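Local coordinates for glutathione S-transferase (Bombyx mori, PDB 4E8H), which binds glutathione and, as a homodimer, probably conjugates it to electrophilic compounds, at residues P13-R19 with G208-L212; R19-T24 with I163-V167; R72-T76 with V160-T164; V166-T170 with Y201-V206. One frame throughout, in Å; residues are numbered along the deposited sequence.

Interaction 1 (P13-R19 with G208-L212). With GSH (glutathione), chain F.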
loop_
_atom_site.group_PDB
_atom_site.type_symbol
_atom_site.label_atom_id
_atom_site.label_comp_id
_atom_site.label_asym_id
_atom_site.label_seq_id
_atom_site.Cartn_x
_atom_site.Cartn_y
_atom_site.Cartn_z
ATOM N N PRO B 13 -3.684 20.640 -7.565
ATOM C CA PRO B 13 -2.869 20.305 -8.746
ATOM C C PRO B 13 -1.453 19.730 -8.493
ATOM O O PRO B 13 -1.050 18.819 -9.219
ATOM C CB PRO B 13 -2.799 21.632 -9.517
ATOM C CG PRO B 13 -4.033 22.359 -9.110
ATOM C CD PRO B 13 -4.265 21.995 -7.669
ATOM N N PRO B 14 -0.708 20.239 -7.481
ATOM C CA PRO B 14 0.652 19.706 -7.321
ATOM C C PRO B 14 0.763 18.386 -6.543
ATOM O O PRO B 14 1.821 17.754 -6.568
ATOM C CB PRO B 14 1.396 20.824 -6.571
ATOM C CG PRO B 14 0.353 21.792 -6.096
ATOM C CD PRO B 14 -1.000 21.293 -6.488
ATOM N N SER B 15 -0.311 17.984 -5.866
ATOM C CA SER B 15 -0.316 16.780 -5.028
ATOM C C SER B 15 -0.006 15.493 -5.817
ATOM O O SER B 15 -0.754 15.139 -6.731
ATOM C CB SER B 15 -1.662 16.665 -4.308
ATOM O OG SER B 15 -1.867 15.368 -3.779
ATOM N N PRO B 16 1.100 14.797 -5.470
ATOM C CA PRO B 16 1.452 13.559 -6.183
ATOM C C PRO B 16 0.335 12.497 -6.273
ATOM O O PRO B 16 0.068 12.012 -7.376
ATOM C CB PRO B 16 2.673 13.038 -5.413
ATOM C CG PRO B 16 3.291 14.265 -4.840
ATOM C CD PRO B 16 2.145 15.181 -4.500
ATOM N N PRO B 17 -0.317 12.137 -5.139
ATOM C CA PRO B 17 -1.410 11.165 -5.258
ATOM C C PRO B 17 -2.585 11.634 -6.127
ATOM O O PRO B 17 -3.154 10.820 -6.857
ATOM C CB PRO B 17 -1.853 10.945 -3.802
ATOM C CG PRO B 17 -1.338 12.116 -3.055
ATOM C CD PRO B 17 -0.053 12.466 -3.726
ATOM N N CYS B 18 -2.939 12.919 -6.057
ATOM C CA CYS B 18 -3.983 13.472 -6.927
ATOM C C CYS B 18 -3.620 13.311 -8.405
ATOM O O CYS B 18 -4.463 12.933 -9.219
ATOM C CB CYS B 18 -4.257 14.943 -6.593
ATOM S SG CYS B 18 -4.955 15.212 -4.942
ATOM N N ARG B 19 -2.356 13.580 -8.730
ATOM C CA ARG B 19 -1.859 13.492 -10.102
ATOM C C ARG B 19 -1.899 12.072 -10.679
ATOM O O ARG B 19 -2.199 11.894 -11.859
ATOM C CB ARG B 19 -0.451 14.082 -10.189
ATOM C CG ARG B 19 -0.428 15.609 -10.124
ATOM C CD ARG B 19 0.872 16.140 -9.538
ATOM N NE ARG B 19 2.054 15.612 -10.215
ATOM C CZ ARG B 19 3.303 15.776 -9.788
ATOM N NH1 ARG B 19 3.551 16.459 -8.676
ATOM N NH2 ARG B 19 4.311 15.253 -10.471
ATOM N N GLY B 208 2.206 19.866 -12.323
ATOM C CA GLY B 208 2.218 19.603 -10.884
ATOM C C GLY B 208 3.618 19.597 -10.294
ATOM O O GLY B 208 3.856 20.190 -9.239
ATOM N N ALA B 209 4.538 18.930 -10.990
ATOM C CA ALA B 209 5.935 18.823 -10.564
ATOM C C ALA B 209 6.638 20.180 -10.498
ATOM O O ALA B 209 7.412 20.437 -9.573
ATOM C CB ALA B 209 6.696 17.874 -11.480
ATOM N N LYS B 210 6.365 21.038 -11.479
ATOM C CA LYS B 210 6.948 22.377 -11.524
ATOM C C LYS B 210 6.469 23.250 -10.370
ATOM O O LYS B 210 7.236 24.053 -9.837
ATOM C CB LYS B 210 6.648 23.049 -12.860
ATOM C CG LYS B 210 7.579 22.620 -13.985
ATOM C CD LYS B 210 6.958 22.892 -15.344
ATOM C CE LYS B 210 6.490 24.333 -15.459
ATOM N NZ LYS B 210 5.497 24.515 -16.557
ATOM N N MET B 211 5.203 23.081 -9.989
ATOM C CA MET B 211 4.633 23.780 -8.837
ATOM C C MET B 211 5.342 23.404 -7.538
ATOM O O MET B 211 5.681 24.282 -6.739
ATOM C CB MET B 211 3.133 23.505 -8.724
ATOM C CG MET B 211 2.297 24.193 -9.786
ATOM S SD MET B 211 0.595 23.611 -9.741
ATOM C CE MET B 211 -0.169 24.667 -10.971
ATOM N N LEU B 212 5.568 22.107 -7.332
ATOM C CA LEU B 212 6.370 21.637 -6.205
ATOM C C LEU B 212 7.802 22.170 -6.295
ATOM O O LEU B 212 8.396 22.540 -5.280
ATOM C CB LEU B 212 6.381 20.103 -6.134
ATOM C CG LEU B 212 5.113 19.349 -5.708
ATOM C CD1 LEU B 212 5.293 17.850 -5.905
ATOM C CD2 LEU B 212 4.717 19.659 -4.265
HETATM N N1 GSH F . -1.466 7.642 0.879
HETATM C CA1 GSH F . -2.369 8.713 0.496
HETATM C C1 GSH F . -2.785 8.520 -0.935
HETATM O O11 GSH F . -2.079 7.842 -1.713
HETATM O O12 GSH F . -3.844 9.029 -1.365
HETATM C CB1 GSH F . -1.674 10.062 0.665
HETATM C CG1 GSH F . -2.688 11.181 0.899
HETATM C CD1 GSH F . -2.039 12.385 1.548
HETATM O OE1 GSH F . -1.147 12.225 2.629
HETATM N N2 GSH F . -2.356 13.581 1.052
HETATM C CA2 GSH F . -1.880 14.815 1.657
HETATM C C2 GSH F . -2.906 15.368 2.600
HETATM O O2 GSH F . -4.269 15.152 2.320
HETATM C CB2 GSH F . -1.583 15.839 0.568
HETATM S SG2 GSH F . -0.227 15.334 -0.521
HETATM N N3 GSH F . -2.475 16.043 3.667
HETATM C CA3 GSH F . -3.378 16.761 4.555
HETATM C C3 GSH F . -3.868 15.903 5.702
HETATM O O31 GSH F . -3.699 14.664 5.685
HETATM O O32 GSH F . -4.449 16.419 6.685
#
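Pro14 O accepts a hydrogen bond from Arg19 NH1 (3.0 Å, 158° at the hydrogen), while the methyl Leu212 CD1 packs against the same oxygen at 3.5 Å. The oxygen lies in the guanidinium plane, although the donor stands above the carbonyl plane. Arg19 reaches it by bending at chi3 (53°), which folds the guanidinium back toward the turn that precedes its own helix. One face of the group lies over the Gly208-Ala209 peptide, with Gly208 C and Ala209 N each 3.5 Å from Arg19 NH1. Leu212 CD1 sits at the guanidinium edge. Because Gly208 is a glycine, the room a CB would need is filled by Arg19 CD and Pro13 O. Beyond it the contact is apolar: the Pro14 ring crosses Met211 at about a right angle, with Pro14 CB 3.9 Å from Met211 CB, and Met211 SD lies 3.9 Å from Pro13 CB. Arg19 NH2 forms a salt bridge with Asp205 and also bonds to Asn171. A leucine in place of Arg19 would probably leave Pro14 O without this donor and the buried Asp205 carboxylate without its counter-charge. The turn ends at Ser15, the N-cap of helix 16-27, and Ser15 OG is 3.6 Å from SG2 of glutathione; a serine close to the thiol at the start of this helix is consistent with the glutathione site of delta-class transferases.

Interaction 2 (R19-T24 with I163-V167)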
loop_
_atom_site.group_PDB
_atom_site.type_symbol
_atom_site.label_atom_id
_atom_site.label_comp_id
_atom_site.label_asym_id
_atom_site.label_seq_id
_atom_site.Cartn_x
_atom_site.Cartn_y
_atom_site.Cartn_z
ATOM N N ARG B 19 -2.356 13.580 -8.730
ATOM C CA ARG B 19 -1.859 13.492 -10.102
ATOM C C ARG B 19 -1.899 12.072 -10.679
ATOM O O ARG B 19 -2.199 11.894 -11.859
ATOM C CB ARG B 19 -0.451 14.082 -10.189
ATOM C CG ARG B 19 -0.428 15.609 -10.124
ATOM C CD ARG B 19 0.872 16.140 -9.538
ATOM N NE ARG B 19 2.054 15.612 -10.215
ATOM C CZ ARG B 19 3.303 15.776 -9.788
ATOM N NH1 ARG B 19 3.551 16.459 -8.676
ATOM N NH2 ARG B 19 4.311 15.253 -10.471
ATOM N N ALA B 20 -1.606 11.071 -9.847
ATOM C CA ALA B 20 -1.711 9.668 -10.256
ATOM C C ALA B 20 -3.154 9.303 -10.608
ATOM O O ALA B 20 -3.402 8.626 -11.609
ATOM C CB ALA B 20 -1.170 8.748 -9.166
ATOM N N VAL B 21 -4.098 9.762 -9.787
ATOM C CA VAL B 21 -5.520 9.526 -10.035
ATOM C C VAL B 21 -5.979 10.210 -11.327
ATOM O O VAL B 21 -6.652 9.588 -12.153
ATOM C CB VAL B 21 -6.410 9.980 -8.843
ATOM C CG1 VAL B 21 -7.892 9.882 -9.201
ATOM C CG2 VAL B 21 -6.114 9.150 -7.602
ATOM N N MET B 22 -5.596 11.476 -11.498
ATOM C CA MET B 22 -6.035 12.283 -12.643
ATOM C C MET B 22 -5.584 11.702 -13.983
ATOM O O MET B 22 -6.350 11.700 -14.946
ATOM C CB MET B 22 -5.570 13.738 -12.499
ATOM C CG MET B 22 -6.298 14.516 -11.407
ATOM S SD MET B 22 -5.414 15.994 -10.863
ATOM C CE MET B 22 -5.908 17.170 -12.117
ATOM N N MET B 23 -4.350 11.208 -14.036
ATOM C CA MET B 23 -3.834 10.559 -15.242
ATOM C C MET B 23 -4.485 9.196 -15.489
ATOM O O MET B 23 -4.698 8.817 -16.640
ATOM C CB MET B 23 -2.308 10.424 -15.197
ATOM C CG MET B 23 -1.555 11.730 -15.444
ATOM S SD MET B 23 0.228 11.520 -15.672
ATOM C CE MET B 23 0.736 10.948 -14.052
ATOM N N THR B 24 -4.799 8.465 -14.419
ATOM C CA THR B 24 -5.502 7.185 -14.551
ATOM C C THR B 24 -6.887 7.395 -15.162
ATOM O O THR B 24 -7.295 6.646 -16.050
ATOM C CB THR B 24 -5.617 6.433 -13.205
ATOM O OG1 THR B 24 -4.306 6.181 -12.690
ATOM C CG2 THR B 24 -6.339 5.097 -13.382
ATOM N N ILE B 163 1.734 4.350 -13.748
ATOM C CA ILE B 163 1.159 5.690 -13.642
ATOM C C ILE B 163 1.492 6.364 -12.300
ATOM O O ILE B 163 1.886 7.531 -12.281
ATOM C CB ILE B 163 -0.375 5.697 -13.943
ATOM C CG1 ILE B 163 -0.643 5.165 -15.361
ATOM C CG2 ILE B 163 -0.964 7.102 -13.762
ATOM C CD1 ILE B 163 -2.123 5.093 -15.758
ATOM N N THR B 164 1.360 5.639 -11.189
ATOM C CA THR B 164 1.671 6.226 -9.875
ATOM C C THR B 164 3.177 6.390 -9.623
ATOM O O THR B 164 3.608 7.393 -9.046
ATOM C CB THR B 164 0.969 5.491 -8.693
ATOM O OG1 THR B 164 1.362 6.093 -7.451
ATOM C CG2 THR B 164 1.310 4.005 -8.672
ATOM N N ILE B 165 3.962 5.410 -10.071
ATOM C CA ILE B 165 5.419 5.460 -9.954
ATOM C C ILE B 165 6.002 6.621 -10.779
ATOM O O ILE B 165 6.905 7.322 -10.310
ATOM C CB ILE B 165 6.070 4.085 -10.306
ATOM C CG1 ILE B 165 5.793 3.074 -9.182
ATOM C CG2 ILE B 165 7.576 4.226 -10.544
ATOM C CD1 ILE B 165 6.075 1.615 -9.538
ATOM N N VAL B 166 5.463 6.838 -11.981
ATOM C CA VAL B 166 5.958 7.897 -12.875
ATOM C C VAL B 166 5.817 9.312 -12.288
ATOM O O VAL B 166 6.606 10.198 -12.619
ATOM C CB VAL B 166 5.357 7.800 -14.318
ATOM C CG1 VAL B 166 4.041 8.563 -14.442
ATOM C CG2 VAL B 166 6.360 8.292 -15.357
ATOM N N VAL B 167 4.829 9.511 -11.413
ATOM C CA VAL B 167 4.660 10.793 -10.724
ATOM C C VAL B 167 5.925 11.144 -9.929
ATOM O O VAL B 167 6.411 12.277 -9.988
ATOM C CB VAL B 167 3.409 10.801 -9.801
ATOM C CG1 VAL B 167 3.354 12.079 -8.970
ATOM C CG2 VAL B 167 2.133 10.659 -10.624
#
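Met23 turns its chain at chi3 (-66°) and swings CE over Val167, whose CG1 stands anti to the backbone N (chi1 173°), leaving CG2 to meet that methyl: Met23 CE and Val167 CG2 are 3.7 Å apart. The other branch, Val167 CG1, lies over the Arg19 guanidinium, 3.6 Å from Arg19 NH2, on the face opposite the one resting against Gly208 and Ala209, and the flat cation is thus sandwiched. Between these larger groups Ala20 points toward the partner helix, its CB 3.9 Å from both CA and CB of Thr164. With so small a side chain at the crossing, the axes come within 8.7 Å, running at 135° to each other. Further along, Ile163 CG2 packs against two oxygens at once, 3.6 Å from Ala20 O and equally far from Thr24 OG1. Those oxygens are joined within their helix, since Thr24 OG1 donates to Ala20 O at 2.8 Å, on the opposite face of that carbonyl from Thr24 N. Helix 16-27 belongs to the thioredoxin-like domain and helix 160-174 to the all-helical domain, and their close packing is part of the interdomain interface of the glutathione transferase fold.

Interaction 3 (R72-T76 with V160-T164)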
loop_
_atom_site.group_PDB
_atom_site.type_symbol
_atom_site.label_atom_id
_atom_site.label_comp_id
_atom_site.label_asym_id
_atom_site.label_seq_id
_atom_site.Cartn_x
_atom_site.Cartn_y
_atom_site.Cartn_z
ATOM N N ARG B 72 -4.091 4.893 -4.688
ATOM C CA ARG B 72 -3.883 3.603 -5.345
ATOM C C ARG B 72 -5.129 2.705 -5.317
ATOM O O ARG B 72 -5.340 1.905 -6.233
ATOM C CB ARG B 72 -2.631 2.904 -4.792
ATOM C CG ARG B 72 -1.332 3.676 -5.094
ATOM C CD ARG B 72 -0.172 3.276 -4.177
ATOM N NE ARG B 72 0.941 4.227 -4.242
ATOM C CZ ARG B 72 1.013 5.361 -3.545
ATOM N NH1 ARG B 72 0.036 5.710 -2.717
ATOM N NH2 ARG B 72 2.069 6.151 -3.677
ATOM N N ALA B 73 -5.958 2.860 -4.283
ATOM C CA ALA B 73 -7.273 2.209 -4.231
ATOM C C ALA B 73 -8.253 2.849 -5.220
ATOM O O ALA B 73 -9.066 2.152 -5.834
ATOM C CB ALA B 73 -7.835 2.249 -2.819
ATOM N N ILE B 74 -8.171 4.173 -5.362
ATOM C CA ILE B 74 -8.969 4.909 -6.347
ATOM C C ILE B 74 -8.621 4.469 -7.772
ATOM O O ILE B 74 -9.513 4.167 -8.567
ATOM C CB ILE B 74 -8.806 6.445 -6.201
ATOM C CG1 ILE B 74 -9.395 6.926 -4.868
ATOM C CG2 ILE B 74 -9.480 7.173 -7.366
ATOM C CD1 ILE B 74 -8.999 8.348 -4.478
ATOM N N GLN B 75 -7.324 4.427 -8.077
ATOM C CA GLN B 75 -6.830 3.971 -9.378
ATOM C C GLN B 75 -7.389 2.610 -9.769
ATOM O O GLN B 75 -7.934 2.445 -10.865
ATOM C CB GLN B 75 -5.312 3.854 -9.354
ATOM C CG GLN B 75 -4.552 5.134 -9.546
ATOM C CD GLN B 75 -3.069 4.867 -9.629
ATOM O OE1 GLN B 75 -2.421 4.569 -8.625
ATOM N NE2 GLN B 75 -2.523 4.948 -10.836
ATOM N N THR B 76 -7.232 1.637 -8.875
ATOM C CA THR B 76 -7.657 0.270 -9.147
ATOM C C THR B 76 -9.181 0.163 -9.244
ATOM O O THR B 76 -9.696 -0.585 -10.079
ATOM C CB THR B 76 -7.099 -0.736 -8.113
ATOM O OG1 THR B 76 -7.463 -0.327 -6.790
ATOM C CG2 THR B 76 -5.578 -0.823 -8.216
ATOM N N VAL B 160 -1.624 0.653 -13.867
ATOM C CA VAL B 160 -1.770 1.704 -12.851
ATOM C C VAL B 160 -0.484 1.884 -12.038
ATOM O O VAL B 160 -0.201 2.982 -11.551
ATOM C CB VAL B 160 -2.980 1.463 -11.902
ATOM C CG1 VAL B 160 -4.294 1.633 -12.654
ATOM C CG2 VAL B 160 -2.906 0.086 -11.234
ATOM N N ALA B 161 0.290 0.805 -11.909
ATOM C CA ALA B 161 1.570 0.841 -11.210
ATOM C C ALA B 161 2.569 1.795 -11.875
ATOM O O ALA B 161 3.230 2.568 -11.182
ATOM C CB ALA B 161 2.150 -0.558 -11.075
ATOM N N ASP B 162 2.663 1.749 -13.207
ATOM C CA ASP B 162 3.498 2.696 -13.965
ATOM C C ASP B 162 3.049 4.139 -13.768
ATOM O O ASP B 162 3.880 5.038 -13.645
ATOM C CB ASP B 162 3.472 2.384 -15.462
ATOM C CG ASP B 162 3.988 1.003 -15.780
ATOM O OD1 ASP B 162 5.222 0.817 -15.818
ATOM O OD2 ASP B 162 3.154 0.102 -15.999
ATOM N N ILE B 163 1.734 4.350 -13.748
ATOM C CA ILE B 163 1.159 5.690 -13.642
ATOM C C ILE B 163 1.492 6.364 -12.300
ATOM O O ILE B 163 1.886 7.531 -12.281
ATOM C CB ILE B 163 -0.375 5.697 -13.943
ATOM C CG1 ILE B 163 -0.643 5.165 -15.361
ATOM C CG2 ILE B 163 -0.964 7.102 -13.762
ATOM C CD1 ILE B 163 -2.123 5.093 -15.758
ATOM N N THR B 164 1.360 5.639 -11.189
ATOM C CA THR B 164 1.671 6.226 -9.875
ATOM C C THR B 164 3.177 6.390 -9.623
ATOM O O THR B 164 3.608 7.393 -9.046
ATOM C CB THR B 164 0.969 5.491 -8.693
ATOM O OG1 THR B 164 1.362 6.093 -7.451
ATOM C CG2 THR B 164 1.310 4.005 -8.672
#
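This is a buried helix-to-helix contact between the two domains, in which one glutamine of helix 71-82 reaches the first turn of helix 160-174. The axes are 10.6 Å apart and Gln75 bridges the distance, its chain extended beyond CG (chi2 -175°) and sliding past Val160 in the opposite direction. Gln75 NE2 donates to Val160 O at 3.1 Å, bent to 138° at the hydrogen, with the acceptor tilted from the amide plane. Thr164 N reaches the same Val160 O from the other face of its plane, also at 3.1 Å, as the regular helical bond. Gln75 NE2 also makes a shorter, probable hydrogen bond to Thr24 OG1, which ties in helix 16-27. The amide oxygen has no polar partner in the model; Gln75 OE1 lies 3.5 Å from Thr164 CB. A leucine at Gln75 is likely to leave Val160 O and Thr24 OG1 each without the amide N-H that links the three helices. Beside the amide, Thr76 CG2 meets Val160 CG2 at 4.1 Å. The Arg72 chain crosses Thr164 at about a right angle, and Arg72 NH2 makes a salt bridge to Asp106, the carboxylate that also bonds Thr164 OG1. Arg72 touches glutathione and packs on Asn104 of the second subunit, which places the contact beside the glutathione site, at the junction of domain and dimer interfaces.

Interaction 4 (V166-T170 with Y201-V206)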
loop_
_atom_site.group_PDB
_atom_site.type_symbol
_atom_site.label_atom_id
_atom_site.label_comp_id
_atom_site.label_asym_id
_atom_site.label_seq_id
_atom_site.Cartn_x
_atom_site.Cartn_y
_atom_site.Cartn_z
ATOM N N VAL B 166 5.463 6.838 -11.981
ATOM C CA VAL B 166 5.958 7.897 -12.875
ATOM C C VAL B 166 5.817 9.312 -12.288
ATOM O O VAL B 166 6.606 10.198 -12.619
ATOM C CB VAL B 166 5.357 7.800 -14.318
ATOM C CG1 VAL B 166 4.041 8.563 -14.442
ATOM C CG2 VAL B 166 6.360 8.292 -15.357
ATOM N N VAL B 167 4.829 9.511 -11.413
ATOM C CA VAL B 167 4.660 10.793 -10.724
ATOM C C VAL B 167 5.925 11.144 -9.929
ATOM O O VAL B 167 6.411 12.277 -9.988
ATOM C CB VAL B 167 3.409 10.801 -9.801
ATOM C CG1 VAL B 167 3.354 12.079 -8.970
ATOM C CG2 VAL B 167 2.133 10.659 -10.624
ATOM N N THR B 168 6.455 10.155 -9.212
ATOM C CA THR B 168 7.656 10.319 -8.396
ATOM C C THR B 168 8.889 10.602 -9.249
ATOM O O THR B 168 9.720 11.447 -8.899
ATOM C CB THR B 168 7.875 9.078 -7.498
ATOM O OG1 THR B 168 6.844 9.035 -6.506
ATOM C CG2 THR B 168 9.231 9.120 -6.796
ATOM N N ILE B 169 8.995 9.894 -10.368
ATOM C CA ILE B 169 10.109 10.074 -11.289
ATOM C C ILE B 169 10.008 11.444 -11.963
ATOM O O ILE B 169 11.025 12.117 -12.154
ATOM C CB ILE B 169 10.204 8.904 -12.312
ATOM C CG1 ILE B 169 10.320 7.552 -11.582
ATOM C CG2 ILE B 169 11.373 9.099 -13.277
ATOM C CD1 ILE B 169 11.468 7.446 -10.563
ATOM N N THR B 170 8.785 11.865 -12.288
ATOM C CA THR B 170 8.549 13.215 -12.801
ATOM C C THR B 170 8.993 14.275 -11.785
ATOM O O THR B 170 9.660 15.244 -12.156
ATOM C CB THR B 170 7.069 13.437 -13.204
ATOM O OG1 THR B 170 6.696 12.481 -14.205
ATOM C CG2 THR B 170 6.856 14.845 -13.767
ATOM N N TYR B 201 -0.323 14.157 -19.792
ATOM C CA TYR B 201 0.924 14.063 -19.038
ATOM C C TYR B 201 1.503 15.443 -18.685
ATOM O O TYR B 201 1.909 15.666 -17.543
ATOM C CB TYR B 201 1.968 13.192 -19.750
ATOM C CG TYR B 201 3.275 13.152 -18.996
ATOM C CD1 TYR B 201 4.349 13.939 -19.394
ATOM C CD2 TYR B 201 3.420 12.362 -17.855
ATOM C CE1 TYR B 201 5.541 13.927 -18.697
ATOM C CE2 TYR B 201 4.613 12.345 -17.146
ATOM C CZ TYR B 201 5.668 13.132 -17.572
ATOM O OH TYR B 201 6.858 13.125 -16.883
ATOM N N ASP B 202 1.534 16.356 -19.657
ATOM C CA ASP B 202 2.063 17.706 -19.423
ATOM C C ASP B 202 1.173 18.535 -18.511
ATOM O O ASP B 202 1.660 19.147 -17.560
ATOM C CB ASP B 202 2.295 18.468 -20.732
ATOM C CG ASP B 202 2.976 19.819 -20.513
ATOM O OD1 ASP B 202 4.204 19.908 -20.721
ATOM O OD2 ASP B 202 2.289 20.790 -20.121
ATOM N N GLU B 203 -0.122 18.570 -18.809
ATOM C CA GLU B 203 -1.048 19.415 -18.058
ATOM C C GLU B 203 -1.261 18.941 -16.617
ATOM O O GLU B 203 -1.560 19.751 -15.739
ATOM C CB GLU B 203 -2.383 19.584 -18.800
ATOM C CG GLU B 203 -3.153 18.298 -19.041
ATOM C CD GLU B 203 -4.288 18.475 -20.030
ATOM O OE1 GLU B 203 -4.103 18.120 -21.214
ATOM O OE2 GLU B 203 -5.364 18.968 -19.629
ATOM N N ILE B 204 -1.093 17.642 -16.374
ATOM C CA ILE B 204 -1.254 17.087 -15.027
ATOM C C ILE B 204 0.085 16.936 -14.297
ATOM O O ILE B 204 0.307 17.577 -13.266
ATOM C CB ILE B 204 -2.023 15.730 -15.034
ATOM C CG1 ILE B 204 -3.433 15.906 -15.615
ATOM C CG2 ILE B 204 -2.093 15.131 -13.623
ATOM C CD1 ILE B 204 -4.084 14.611 -16.084
ATOM N N ASP B 205 0.970 16.099 -14.838
ATOM C CA ASP B 205 2.175 15.680 -14.120
ATOM C C ASP B 205 3.311 16.699 -14.170
ATOM O O ASP B 205 3.878 17.045 -13.132
ATOM C CB ASP B 205 2.659 14.308 -14.605
ATOM C CG ASP B 205 3.312 13.493 -13.499
ATOM O OD1 ASP B 205 3.114 13.824 -12.310
ATOM O OD2 ASP B 205 4.011 12.507 -13.816
ATOM N N VAL B 206 3.642 17.163 -15.373
ATOM C CA VAL B 206 4.703 18.154 -15.559
ATOM C C VAL B 206 4.350 19.468 -14.852
ATOM O O VAL B 206 5.187 20.039 -14.150
ATOM C CB VAL B 206 5.024 18.389 -17.063
ATOM C CG1 VAL B 206 6.025 19.528 -17.245
ATOM C CG2 VAL B 206 5.563 17.118 -17.696
#
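The helical segments 166-170 and 201-206 cross at 77°, their axes 10.6 Å apart, with Val167 and Asp205 facing each other at a CA-CA distance of 6.4 Å. Side chains fill the gap, and Thr170 OG1 is the polar centre. Tyr201 OH donates to Thr170 OG1 at 2.8 Å; the phenol has CG anti to the backbone N (chi1 177°), which extends the ring toward the partner helix, and the threonine oxygen lies near the ring plane, at its edge. The one proton of Thr170 has two acceptors within reach, Asp205 OD2 at 2.7 Å from Thr170 OG1 and Val166 O one turn back in its own helix at 2.8 Å. Both Tyr201 and Asp205 come from a widened pi-type turn at the start of helix 201-213, where Tyr201 O accepts from Asp205 N and Val206 N alike. The C-terminal helix 201-213 here crosses helix 160-174, part of the all-helical domain of the transferase. The Asp205 carboxylate divides its work: OD2 lies within hydrogen-bonding distance of Thr170 OG1, while OD1 forms the salt bridge to Arg19 of the thioredoxin-like domain. Val167 shields the carboxylate on one side, its CG2 3.7 Å from Asp205 OD1, and Val166 CG1 lies 4.0 Å from Asp205 OD2. The salt bridge to Arg19 would be expected to favour a charged aspartate despite its burial. Phe189 of helix 183-196 packs against both Val166 and Tyr201.

In the fold
Helix 160-174 is the common spine: interactions 3, 2 and 4 follow one another along it from its first turn onward, with centres 7 Å apart at each step and 14 Å from end to end. Interactions 1 and 2 share helix 16-27, and interactions 1 and 4 share helix 201-213, so helices 16-27, 160-174 and 201-213 pack pairwise. The Arg19-Asp205 salt bridge joins interactions 1, 2 and 4, while a probable Thr24-Gln75 hydrogen bond joins 2 to 3. Along the chain, 13-19 with 208-212 spans all the rest. Together they seat the thioredoxin-like domain on the helical domain, with glutathione-pocket residues in interactions 1 and 3.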